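PDB 6OHK: flavodoxin from Fusobacterium nucleatum, which binds flavin mononucleotide and probably serves as a low-potential electron donor to a number of redox enzymes. Local coordinates for residues Gly8-Thr13 and Glu47-Leu52; Leu52-Pro57 and Val85-Leu90; Ser99-Ile104 and Gly142-Glu147. The protein carries 1 engineered substitution. All blocks are in the same frame, centred on the assembly; numbering follows the deposited sequence. Where two conformers were deposited one is given.

In the fold
Contacts 1, 2 and 3 follow one another along the chain and step across one sheet. Contact 1 joins strand 7-11 to the start of strand 51-59, contact 2 pairs 51-59 with 84-90, and contact 3 sets the loop entering helix 103-113 against strand 139-145, the next neighbour of 84-90. Contacts 1 and 2 share Leu52; their centres lie about 9 Å apart, as do those of contacts 2 and 3, whereas contacts 1 and 3 are about 18 Å apart between centres, on opposite sides of the chain's centre. All three reach FMN: the first at its phosphate, the second beside the phosphate and ribityl chain, the third at the flavin ring.

Contact 1 of 3, residues Gly8-Thr13 and Glu47-Leu52. With FMN (flavin mononucleotide), chain B.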
loop_
_atom_site.group_PDB
_atom_site.type_symbol
_atom_site.label_atom_id
_atom_site.label_comp_id
_atom_site.label_asym_id
_atom_site.label_seq_id
_atom_site.Cartn_x
_atom_site.Cartn_y
_atom_site.Cartn_z
ATOM N N GLY A 8 7.284 -3.668 -8.458
ATOM C CA GLY A 8 6.250 -2.870 -9.108
ATOM C C GLY A 8 5.502 -2.022 -8.110
ATOM O O GLY A 8 4.928 -2.563 -7.160
ATOM N N ILE A 9 5.517 -0.714 -8.304
ATOM C CA ILE A 9 4.842 0.240 -7.432
ATOM C C ILE A 9 3.630 0.774 -8.169
ATOM O O ILE A 9 3.771 1.345 -9.263
ATOM C CB ILE A 9 5.785 1.388 -7.056
ATOM C CG1 ILE A 9 7.091 0.856 -6.466
ATOM C CG2 ILE A 9 5.079 2.356 -6.123
ATOM C CD1 ILE A 9 8.133 1.937 -6.268
ATOM N N PHE A 10 2.454 0.589 -7.605
ATOM C CA PHE A 10 1.194 0.985 -8.231
ATOM C C PHE A 10 0.457 1.916 -7.284
ATOM O O PHE A 10 0.295 1.578 -6.114
ATOM C CB PHE A 10 0.343 -0.244 -8.492
ATOM C CG PHE A 10 0.929 -1.138 -9.568
ATOM C CD1 PHE A 10 1.965 -2.041 -9.292
ATOM C CD2 PHE A 10 0.487 -1.037 -10.872
ATOM C CE1 PHE A 10 2.527 -2.782 -10.295
ATOM C CE2 PHE A 10 1.055 -1.796 -11.882
ATOM C CZ PHE A 10 2.062 -2.652 -11.588
ATOM N N TYR A 11 0.057 3.090 -7.770
ATOM C CA TYR A 11 -0.581 4.081 -6.909
ATOM C C TYR A 11 -1.737 4.742 -7.637
ATOM O O TYR A 11 -1.851 4.669 -8.859
ATOM C CB TYR A 11 0.430 5.133 -6.414
ATOM C CG TYR A 11 0.807 6.114 -7.469
ATOM C CD1 TYR A 11 1.778 5.819 -8.410
ATOM C CD2 TYR A 11 0.164 7.353 -7.558
ATOM C CE1 TYR A 11 2.095 6.717 -9.416
ATOM C CE2 TYR A 11 0.480 8.252 -8.573
ATOM C CZ TYR A 11 1.447 7.917 -9.490
ATOM O OH TYR A 11 1.715 8.878 -10.500
ATOM N N ALA A 12 -2.537 5.476 -6.866
ATOM C CA ALA A 12 -3.514 6.407 -7.393
ATOM C C ALA A 12 -3.467 7.648 -6.534
ATOM O O ALA A 12 -3.038 7.602 -5.390
ATOM C CB ALA A 12 -4.916 5.805 -7.356
ATOM N N THR A 13 -3.967 8.755 -7.076
ATOM C CA THR A 13 -4.011 10.016 -6.324
ATOM C C THR A 13 -5.155 10.873 -6.821
ATOM O O THR A 13 -5.444 10.870 -8.018
ATOM C CB THR A 13 -2.686 10.783 -6.440
ATOM O OG1 THR A 13 -2.688 11.907 -5.557
ATOM C CG2 THR A 13 -2.446 11.291 -7.846
ATOM N N GLU A 47 0.416 -8.143 -12.925
ATOM C CA GLU A 47 0.751 -9.534 -13.230
ATOM C C GLU A 47 2.245 -9.736 -13.439
ATOM O O GLU A 47 2.751 -10.862 -13.246
ATOM C CB GLU A 47 0.002 -9.965 -14.490
ATOM C CG GLU A 47 -0.459 -11.404 -14.582
ATOM C CD GLU A 47 -1.584 -11.525 -15.604
ATOM O OE1 GLU A 47 -2.734 -11.860 -15.220
ATOM O OE2 GLU A 47 -1.321 -11.226 -16.791
ATOM N N ASN A 48 2.965 -8.704 -13.860
ATOM C CA ASN A 48 4.343 -8.812 -14.322
ATOM C C ASN A 48 5.389 -8.793 -13.214
ATOM O O ASN A 48 6.579 -8.947 -13.528
ATOM C CB ASN A 48 4.642 -7.655 -15.270
ATOM C CG ASN A 48 3.783 -7.687 -16.506
ATOM O OD1 ASN A 48 3.255 -8.732 -16.883
ATOM N ND2 ASN A 48 3.649 -6.532 -17.152
ATOM N N PHE A 49 5.007 -8.604 -11.953
ATOM C CA PHE A 49 5.952 -8.451 -10.870
ATOM C C PHE A 49 5.681 -9.482 -9.797
ATOM O O PHE A 49 4.531 -9.816 -9.499
ATOM C CB PHE A 49 5.821 -7.049 -10.252
ATOM C CG PHE A 49 6.094 -5.971 -11.232
ATOM C CD1 PHE A 49 7.380 -5.544 -11.439
ATOM C CD2 PHE A 49 5.095 -5.429 -12.018
ATOM C CE1 PHE A 49 7.673 -4.598 -12.385
ATOM C CE2 PHE A 49 5.364 -4.507 -12.962
ATOM C CZ PHE A 49 6.643 -4.075 -13.159
ATOM N N GLU A 50 6.754 -9.935 -9.160
ATOM C CA GLU A 50 6.645 -10.785 -7.987
ATOM C C GLU A 50 6.684 -10.003 -6.699
ATOM O O GLU A 50 6.220 -10.509 -5.682
ATOM C CB GLU A 50 7.755 -11.840 -7.980
ATOM C CG GLU A 50 7.700 -12.753 -9.246
ATOM C CD GLU A 50 8.642 -13.951 -9.180
ATOM O OE1 GLU A 50 9.115 -14.295 -8.075
ATOM O OE2 GLU A 50 8.902 -14.554 -10.245
ATOM N N ASN A 51 7.303 -8.837 -6.714
ATOM C CA ASN A 51 7.382 -7.947 -5.576
ATOM C C ASN A 51 6.553 -6.718 -5.904
ATOM O O ASN A 51 6.770 -6.104 -6.951
ATOM C CB ASN A 51 8.829 -7.505 -5.358
ATOM C CG ASN A 51 9.747 -8.652 -5.017
ATOM O OD1 ASN A 51 9.326 -9.601 -4.361
ATOM N ND2 ASN A 51 11.009 -8.560 -5.444
ATOM N N LEU A 52 5.610 -6.358 -5.031
ATOM C CA LEU A 52 4.663 -5.281 -5.294
ATOM C C LEU A 52 4.509 -4.381 -4.092
ATOM O O LEU A 52 4.498 -4.834 -2.948
ATOM C CB LEU A 52 3.296 -5.884 -5.589
ATOM C CG LEU A 52 3.153 -6.583 -6.936
ATOM C CD1 LEU A 52 1.914 -7.458 -6.941
ATOM C CD2 LEU A 52 3.068 -5.584 -8.075
HETATM N N1 FMN B . -8.954 9.524 4.921
HETATM C C2 FMN B . -9.206 8.335 5.623
HETATM O O2 FMN B . -8.383 7.845 6.323
HETATM N N3 FMN B . -10.513 7.749 5.494
HETATM C C4 FMN B . -11.537 8.258 4.741
HETATM O O4 FMN B . -12.591 7.658 4.708
HETATM C C4A FMN B . -11.262 9.472 4.056
HETATM N N5 FMN B . -12.268 10.046 3.281
HETATM C C5A FMN B . -11.946 11.295 2.679
HETATM C C6 FMN B . -12.969 11.981 1.997
HETATM C C7 FMN B . -12.697 13.186 1.382
HETATM C C7M FMN B . -13.879 13.786 0.604
HETATM C C8 FMN B . -11.449 13.776 1.519
HETATM C C8M FMN B . -11.185 15.079 0.795
HETATM C C9 FMN B . -10.438 13.101 2.200
HETATM C C9A FMN B . -10.698 11.892 2.794
HETATM N N10 FMN B . -9.631 11.204 3.501
HETATM C C10 FMN B . -9.966 10.040 4.159
HETATM C "C1'" FMN B . -8.298 11.792 3.609
HETATM C "C2'" FMN B . -7.471 11.565 2.307
HETATM O "O2'" FMN B . -7.314 10.191 2.003
HETATM C "C3'" FMN B . -6.065 12.160 2.508
HETATM O "O3'" FMN B . -6.212 13.565 2.577
HETATM C "C4'" FMN B . -5.014 11.793 1.463
HETATM O "O4'" FMN B . -3.759 12.306 1.898
HETATM C "C5'" FMN B . -5.333 12.335 0.075
HETATM O "O5'" FMN B . -4.395 11.777 -0.830
HETATM P P FMN B . -4.291 12.334 -2.335
HETATM O O1P FMN B . -3.178 11.502 -2.933
HETATM O O2P FMN B . -5.587 12.165 -3.051
HETATM O O3P FMN B . -3.914 13.817 -2.239
#
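Gly8 meets the second segment through three backbone atoms, N, CA and O. Its N-H gives a nearly straight bond (165°) to the carbonyl of Asn51, Gly8 N to Asn51 O 2.9 Å, and its CA rests over the middle of the Phe49 ring, 3.8 Å from the centroid, in a CH-pi contact. With no side chain at Gly8, the ring can lie this close to the strand. Beyond it, Gly8 O takes a CA-H...O contact from Leu52 (Gly8 O to Leu52 CA 3.3 Å), which fits the parallel pairing of Gly8 with Leu52. Ile9 turns its side chain away, and Phe10 comes next on the face that carries Leu52. Its CG is anti to the carbonyl carbon (chi1 -69°), and the far end of the ring closes on two partners: Phe10 CE1 lies 3.6 Å from Leu52 CD2, while Phe10 CZ is 4.0 Å from Phe49 CE2, which sits at the edge of the Phe10 ring, near its plane. Phe37 stacks on Phe10 and Trp68 also touches it, so the ring is buried among aromatic groups. The strand ends at Tyr11, and in the loop that follows Thr13 gives its hydroxyl hydrogen to the FMN phosphate, Thr13 OG1 to FMN O1P 2.7 Å. Thr15, Thr17 and Thr18 add further hydroxyl bonds to FMN. A first parallel strand that runs straight into a threonine-rich phosphate-binding loop is characteristic of the flavodoxin fold.

Contact 2 of 3, residues Leu52-Pro57 and Val85-Leu90; sequences LILVTP and VGLVGL. With FMN (flavin mononucleotide), chain B.
Strands 52-57 and 85-90 run parallel in full register, from Leu52 beside Val85 to Pro57 beside Leu90, with axes 4.7 Å apart and 14° between their directions. Five N-H...O=C bonds join them, Leu52, Leu54 and Thr56 each facing 85-90 with backbone polar atoms; Leu54 N to Gly86 O measures 2.9 Å, while the last, Leu90 N to Thr56 O, meets its carbonyl at a more bent angle. On the face of Leu52 and Leu54, Val85 spreads both methyls between its neighbours: with CG1 anti to the backbone N (chi1 -176°), Val85 CG1 meets Leu54 CD1 at 3.8 Å, while CG2 lies alongside the end of Leu52. Leu87 brings CD2 to 4.0 Å from Leu54 CB, and Leu107 of helix 103-113 touches both leucines. Such adjoining parallel strands, linked through the helices at 66-69 and 72-77, form a beta-alpha-beta unit at the middle of the doubly wound flavodoxin sheet. The other face carries Val55 and Val88 side by side, pointing the same way, Val55 CG1 4.0 Å from Val88 CB. Val88 CG2 also reaches Ile53 CG2, and Trp161 of helix 154-166 packs on both Ile53 and Val88. Leu90 continues this row, its CD1 4.0 Å from Val55 CG1. The carboxyl ends of the strands border the cofactor: Pro57 CB comes within 3.3 Å of FMN O5', and Leu90 CD2 lies 3.8 Å from FMN O4'. Next to Pro57, the hydroxyl of Thr56 gives its hydrogen to a lone pair of the Pro57 carbonyl and takes a hydrogen bond from His65 N.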
loop_
_atom_site.group_PDB
_atom_site.type_symbol
_atom_site.label_atom_id
_atom_site.label_comp_id
_atom_site.label_asym_id
_atom_site.label_seq_id
_atom_site.Cartn_x
_atom_site.Cartn_y
_atom_site.Cartn_z
ATOM N N LEU A 52 5.610 -6.358 -5.031
ATOM C CA LEU A 52 4.663 -5.281 -5.294
ATOM C C LEU A 52 4.509 -4.381 -4.092
ATOM O O LEU A 52 4.498 -4.834 -2.948
ATOM C CB LEU A 52 3.296 -5.884 -5.589
ATOM C CG LEU A 52 3.153 -6.583 -6.936
ATOM C CD1 LEU A 52 1.914 -7.458 -6.941
ATOM C CD2 LEU A 52 3.068 -5.584 -8.075
ATOM N N ILE A 53 4.351 -3.094 -4.374
ATOM C CA ILE A 53 3.910 -2.101 -3.394
ATOM C C ILE A 53 2.691 -1.407 -3.977
ATOM O O ILE A 53 2.782 -0.797 -5.053
ATOM C CB ILE A 53 5.025 -1.091 -3.099
ATOM C CG1 ILE A 53 6.243 -1.788 -2.499
ATOM C CG2 ILE A 53 4.498 0.037 -2.191
ATOM C CD1 ILE A 53 7.461 -0.884 -2.341
ATOM N N LEU A 54 1.551 -1.526 -3.314
ATOM C CA LEU A 54 0.284 -0.960 -3.780
ATOM C C LEU A 54 -0.116 0.145 -2.827
ATOM O O LEU A 54 -0.155 -0.070 -1.617
ATOM C CB LEU A 54 -0.813 -2.030 -3.815
ATOM C CG LEU A 54 -0.438 -3.364 -4.459
ATOM C CD1 LEU A 54 -1.668 -4.267 -4.466
ATOM C CD2 LEU A 54 0.124 -3.237 -5.859
ATOM N N VAL A 55 -0.364 1.335 -3.363
ATOM C CA VAL A 55 -0.531 2.559 -2.578
ATOM C C VAL A 55 -1.859 3.209 -2.931
ATOM O O VAL A 55 -2.164 3.421 -4.106
ATOM C CB VAL A 55 0.611 3.544 -2.876
ATOM C CG1 VAL A 55 0.514 4.750 -1.952
ATOM C CG2 VAL A 55 1.977 2.876 -2.815
ATOM N N THR A 56 -2.639 3.560 -1.922
ATOM C CA THR A 56 -3.869 4.312 -2.170
ATOM C C THR A 56 -4.188 5.277 -1.037
ATOM O O THR A 56 -4.061 4.915 0.131
ATOM C CB THR A 56 -5.075 3.381 -2.415
ATOM O OG1 THR A 56 -6.209 4.155 -2.840
ATOM C CG2 THR A 56 -5.435 2.555 -1.175
ATOM N N PRO A 57 -4.651 6.482 -1.356
ATOM C CA PRO A 57 -5.392 7.276 -0.377
ATOM C C PRO A 57 -6.775 6.691 -0.169
ATOM O O PRO A 57 -7.236 5.813 -0.881
ATOM C CB PRO A 57 -5.451 8.646 -1.042
ATOM C CG PRO A 57 -5.561 8.312 -2.525
ATOM C CD PRO A 57 -4.666 7.097 -2.701
ATOM N N VAL A 85 3.510 -8.727 -1.383
ATOM C CA VAL A 85 2.864 -7.430 -1.558
ATOM C C VAL A 85 2.911 -6.637 -0.266
ATOM O O VAL A 85 2.498 -7.146 0.792
ATOM C CB VAL A 85 1.410 -7.638 -1.976
ATOM C CG1 VAL A 85 0.733 -6.325 -2.272
ATOM C CG2 VAL A 85 1.319 -8.579 -3.165
ATOM N N GLY A 86 3.357 -5.395 -0.352
ATOM C CA GLY A 86 3.179 -4.422 0.715
ATOM C C GLY A 86 2.126 -3.404 0.323
ATOM O O GLY A 86 2.083 -2.970 -0.831
ATOM N N LEU A 87 1.284 -3.023 1.282
ATOM C CA LEU A 87 0.200 -2.074 1.091
ATOM C C LEU A 87 0.496 -0.797 1.848
ATOM O O LEU A 87 0.928 -0.851 3.013
ATOM C CB LEU A 87 -1.091 -2.687 1.621
ATOM C CG LEU A 87 -1.461 -4.022 1.038
ATOM C CD1 LEU A 87 -2.702 -4.559 1.765
ATOM C CD2 LEU A 87 -1.716 -3.952 -0.457
ATOM N N VAL A 88 0.261 0.335 1.191
ATOM C CA VAL A 88 0.429 1.656 1.792
ATOM C C VAL A 88 -0.882 2.406 1.672
ATOM O O VAL A 88 -1.396 2.572 0.567
ATOM C CB VAL A 88 1.556 2.451 1.117
ATOM C CG1 VAL A 88 1.735 3.816 1.823
ATOM C CG2 VAL A 88 2.862 1.648 1.148
ATOM N N GLY A 89 -1.398 2.899 2.788
ATOM C CA GLY A 89 -2.555 3.769 2.791
ATOM C C GLY A 89 -2.179 5.174 3.200
ATOM O O GLY A 89 -1.270 5.375 4.010
ATOM N N LEU A 90 -2.903 6.153 2.664
ATOM C CA LEU A 90 -2.893 7.537 3.150
ATOM C C LEU A 90 -4.294 7.872 3.605
ATOM O O LEU A 90 -5.273 7.477 2.966
ATOM C CB LEU A 90 -2.546 8.509 2.058
ATOM C CG LEU A 90 -1.076 8.626 1.679
ATOM C CD1 LEU A 90 -0.658 7.524 0.753
ATOM C CD2 LEU A 90 -0.877 9.937 0.988
HETATM N N1 FMN B . -8.954 9.524 4.921
HETATM C C2 FMN B . -9.206 8.335 5.623
HETATM O O2 FMN B . -8.383 7.845 6.323
HETATM N N3 FMN B . -10.513 7.749 5.494
HETATM C C4 FMN B . -11.537 8.258 4.741
HETATM O O4 FMN B . -12.591 7.658 4.708
HETATM C C4A FMN B . -11.262 9.472 4.056
HETATM N N5 FMN B . -12.268 10.046 3.281
HETATM C C5A FMN B . -11.946 11.295 2.679
HETATM C C6 FMN B . -12.969 11.981 1.997
HETATM C C7 FMN B . -12.697 13.186 1.382
HETATM C C7M FMN B . -13.879 13.786 0.604
HETATM C C8 FMN B . -11.449 13.776 1.519
HETATM C C8M FMN B . -11.185 15.079 0.795
HETATM C C9 FMN B . -10.438 13.101 2.200
HETATM C C9A FMN B . -10.698 11.892 2.794
HETATM N N10 FMN B . -9.631 11.204 3.501
HETATM C C10 FMN B . -9.966 10.040 4.159
HETATM C "C1'" FMN B . -8.298 11.792 3.609
HETATM C "C2'" FMN B . -7.471 11.565 2.307
HETATM O "O2'" FMN B . -7.314 10.191 2.003
HETATM C "C3'" FMN B . -6.065 12.160 2.508
HETATM O "O3'" FMN B . -6.212 13.565 2.577
HETATM C "C4'" FMN B . -5.014 11.793 1.463
HETATM O "O4'" FMN B . -3.759 12.306 1.898
HETATM C "C5'" FMN B . -5.333 12.335 0.075
HETATM O "O5'" FMN B . -4.395 11.777 -0.830
HETATM P P FMN B . -4.291 12.334 -2.335
HETATM O O1P FMN B . -3.178 11.502 -2.933
HETATM O O2P FMN B . -5.587 12.165 -3.051
HETATM O O3P FMN B . -3.914 13.817 -2.239
#

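Contact 3 of 3, residues Ser99-Ile104 and Gly142-Glu147. With FMN (flavin mononucleotide), chain B.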
loop_
_atom_site.group_PDB
_atom_site.type_symbol
_atom_site.label_atom_id
_atom_site.label_comp_id
_atom_site.label_asym_id
_atom_site.label_seq_id
_atom_site.Cartn_x
_atom_site.Cartn_y
_atom_site.Cartn_z
ATOM N N SER A 99 -12.620 4.972 9.633
ATOM C CA SER A 99 -12.265 4.536 8.274
ATOM C C SER A 99 -10.855 4.954 7.894
ATOM O O SER A 99 -10.558 5.089 6.701
ATOM C CB SER A 99 -13.277 5.012 7.247
ATOM O OG SER A 99 -13.367 6.418 7.165
ATOM N N PHE A 100 -9.986 5.150 8.857
ATOM C CA PHE A 100 -8.636 5.609 8.555
ATOM C C PHE A 100 -7.889 4.589 7.715
ATOM O O PHE A 100 -7.710 3.433 8.117
ATOM C CB PHE A 100 -7.886 5.844 9.860
ATOM C CG PHE A 100 -6.427 6.177 9.694
ATOM C CD1 PHE A 100 -6.018 7.277 8.959
ATOM C CD2 PHE A 100 -5.457 5.426 10.316
ATOM C CE1 PHE A 100 -4.687 7.597 8.825
ATOM C CE2 PHE A 100 -4.133 5.735 10.176
ATOM C CZ PHE A 100 -3.753 6.817 9.442
ATOM N N CYS A 101 -7.401 5.039 6.563
ATOM C CA CYS A 101 -6.683 4.173 5.632
ATOM C C CYS A 101 -7.474 2.932 5.259
ATOM O O CYS A 101 -6.903 1.891 4.926
ATOM C CB CYS A 101 -5.273 3.800 6.128
ATOM S SG CYS A 101 -4.111 5.149 6.067
ATOM N N GLY A 102 -8.797 3.029 5.257
ATOM C CA GLY A 102 -9.623 1.871 4.974
ATOM C C GLY A 102 -9.443 1.290 3.598
ATOM O O GLY A 102 -9.764 0.114 3.380
ATOM N N GLY A 103 -8.955 2.074 2.647
ATOM C CA GLY A 103 -8.889 1.602 1.278
ATOM C C GLY A 103 -8.003 0.391 1.101
ATOM O O GLY A 103 -8.229 -0.419 0.203
ATOM N N ILE A 104 -6.989 0.225 1.948
ATOM C CA ILE A 104 -6.102 -0.915 1.777
ATOM C C ILE A 104 -6.775 -2.236 2.096
ATOM O O ILE A 104 -6.282 -3.275 1.643
ATOM C CB ILE A 104 -4.761 -0.758 2.505
ATOM C CG1 ILE A 104 -4.901 -0.701 4.032
ATOM C CG2 ILE A 104 -3.990 0.425 1.963
ATOM C CD1 ILE A 104 -3.561 -0.722 4.749
ATOM N N GLY A 142 -0.903 -2.848 6.707
ATOM C CA GLY A 142 0.074 -2.210 5.847
ATOM C C GLY A 142 0.603 -0.979 6.530
ATOM O O GLY A 142 0.363 -0.746 7.723
ATOM N N LEU A 143 1.278 -0.158 5.754
ATOM C CA LEU A 143 1.786 1.108 6.238
ATOM C C LEU A 143 0.687 2.150 6.186
ATOM O O LEU A 143 0.080 2.354 5.126
ATOM C CB LEU A 143 2.946 1.535 5.355
ATOM C CG LEU A 143 3.669 2.798 5.744
ATOM C CD1 LEU A 143 4.284 2.665 7.134
ATOM C CD2 LEU A 143 4.678 3.155 4.720
ATOM N N ALA A 144 0.428 2.812 7.314
ATOM C CA ALA A 144 -0.661 3.782 7.435
ATOM C C ALA A 144 -0.063 5.169 7.597
ATOM O O ALA A 144 0.608 5.451 8.604
ATOM C CB ALA A 144 -1.551 3.402 8.618
ATOM N N LEU A 145 -0.255 6.023 6.618
ATOM C CA LEU A 145 0.346 7.343 6.629
ATOM C C LEU A 145 -0.731 8.399 6.807
ATOM O O LEU A 145 -1.859 8.250 6.328
ATOM C CB LEU A 145 1.137 7.604 5.357
ATOM C CG LEU A 145 2.268 6.600 5.123
ATOM C CD1 LEU A 145 2.903 6.834 3.778
ATOM C CD2 LEU A 145 3.308 6.664 6.220
ATOM N N ASP A 146 -0.373 9.482 7.502
ATOM C CA ASP A 146 -1.306 10.594 7.710
ATOM C C ASP A 146 -0.501 11.864 7.494
ATOM O O ASP A 146 0.196 12.334 8.384
ATOM C CB ASP A 146 -1.920 10.536 9.102
ATOM C CG ASP A 146 -2.955 11.617 9.341
ATOM O OD1 ASP A 146 -2.934 12.643 8.635
ATOM O OD2 ASP A 146 -3.793 11.414 10.268
ATOM N N GLU A 147 -0.561 12.388 6.283
ATOM C CA GLU A 147 0.175 13.595 5.933
ATOM C C GLU A 147 -0.494 14.846 6.454
ATOM O O GLU A 147 0.155 15.898 6.532
ATOM C CB GLU A 147 0.338 13.670 4.402
ATOM C CG GLU A 147 1.419 12.782 3.869
ATOM C CD GLU A 147 2.781 13.393 4.162
ATOM O OE1 GLU A 147 3.024 14.580 3.807
ATOM O OE2 GLU A 147 3.604 12.755 4.818
HETATM N N1 FMN B . -8.954 9.524 4.921
HETATM C C2 FMN B . -9.206 8.335 5.623
HETATM O O2 FMN B . -8.383 7.845 6.323
HETATM N N3 FMN B . -10.513 7.749 5.494
HETATM C C4 FMN B . -11.537 8.258 4.741
HETATM O O4 FMN B . -12.591 7.658 4.708
HETATM C C4A FMN B . -11.262 9.472 4.056
HETATM N N5 FMN B . -12.268 10.046 3.281
HETATM C C5A FMN B . -11.946 11.295 2.679
HETATM C C6 FMN B . -12.969 11.981 1.997
HETATM C C7 FMN B . -12.697 13.186 1.382
HETATM C C7M FMN B . -13.879 13.786 0.604
HETATM C C8 FMN B . -11.449 13.776 1.519
HETATM C C8M FMN B . -11.185 15.079 0.795
HETATM C C9 FMN B . -10.438 13.101 2.200
HETATM C C9A FMN B . -10.698 11.892 2.794
HETATM N N10 FMN B . -9.631 11.204 3.501
HETATM C C10 FMN B . -9.966 10.040 4.159
HETATM C "C1'" FMN B . -8.298 11.792 3.609
HETATM C "C2'" FMN B . -7.471 11.565 2.307
HETATM O "O2'" FMN B . -7.314 10.191 2.003
HETATM C "C3'" FMN B . -6.065 12.160 2.508
HETATM O "O3'" FMN B . -6.212 13.565 2.577
HETATM C "C4'" FMN B . -5.014 11.793 1.463
HETATM O "O4'" FMN B . -3.759 12.306 1.898
HETATM C "C5'" FMN B . -5.333 12.335 0.075
HETATM O "O5'" FMN B . -4.395 11.777 -0.830
HETATM P P FMN B . -4.291 12.334 -2.335
HETATM O O1P FMN B . -3.178 11.502 -2.933
HETATM O O2P FMN B . -5.587 12.165 -3.051
HETATM O O3P FMN B . -3.914 13.817 -2.239
#
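Ser99 O is held from two sources: FMN N3 gives it a hydrogen bond of 2.9 Å, and Gly102 N closes a type II beta turn on the same oxygen at 3.1 Å. At the third position of that turn Cys101 has a positive phi (54°), and its N-H is directed at the flavin, Cys101 N to FMN O2 3.0 Å. The pyrimidine edge of the cofactor thus meets one backbone acceptor and one backbone donor from a single turn, and in the conformer given the Ser99 hydroxyl also bonds to O4. The N-H at O2 would be expected to draw electron density toward that carbonyl, which may bear on the redox behaviour of the ring. Loops that read the flavin edge with backbone groups in this way, ahead of the helix after the fourth parallel strand, belong to the flavodoxin fold.

Behind the turn, Phe100 and Cys101 seat it on strand 139-145. Phe100 CG is anti to the backbone N (chi1 174°), and the ring spans several residues of the other segment: Phe100 CE2 lies 3.8 Å from Ala144 CB, while CE1 approaches the Leu145 carbonyl and the CB of Asp146. The Asp146 carboxylate plane is turned 41° from the ring; its oxygens bond to Asn149 N and Gln93 NE2, so the acid is fixed from outside the contact. Cys101 SG sits 3.7 Å above one face of the Phe100 ring, displaced toward the rim, and also touches Ala144 CB (4.0 Å) and Leu145 O. Three residues on, in the weakly bonded first turn leading into helix 103-113, Ile104 sends CD1 to within 3.9 Å of Gly142 N, and Ile134 packs against both Ile104 and Cys101.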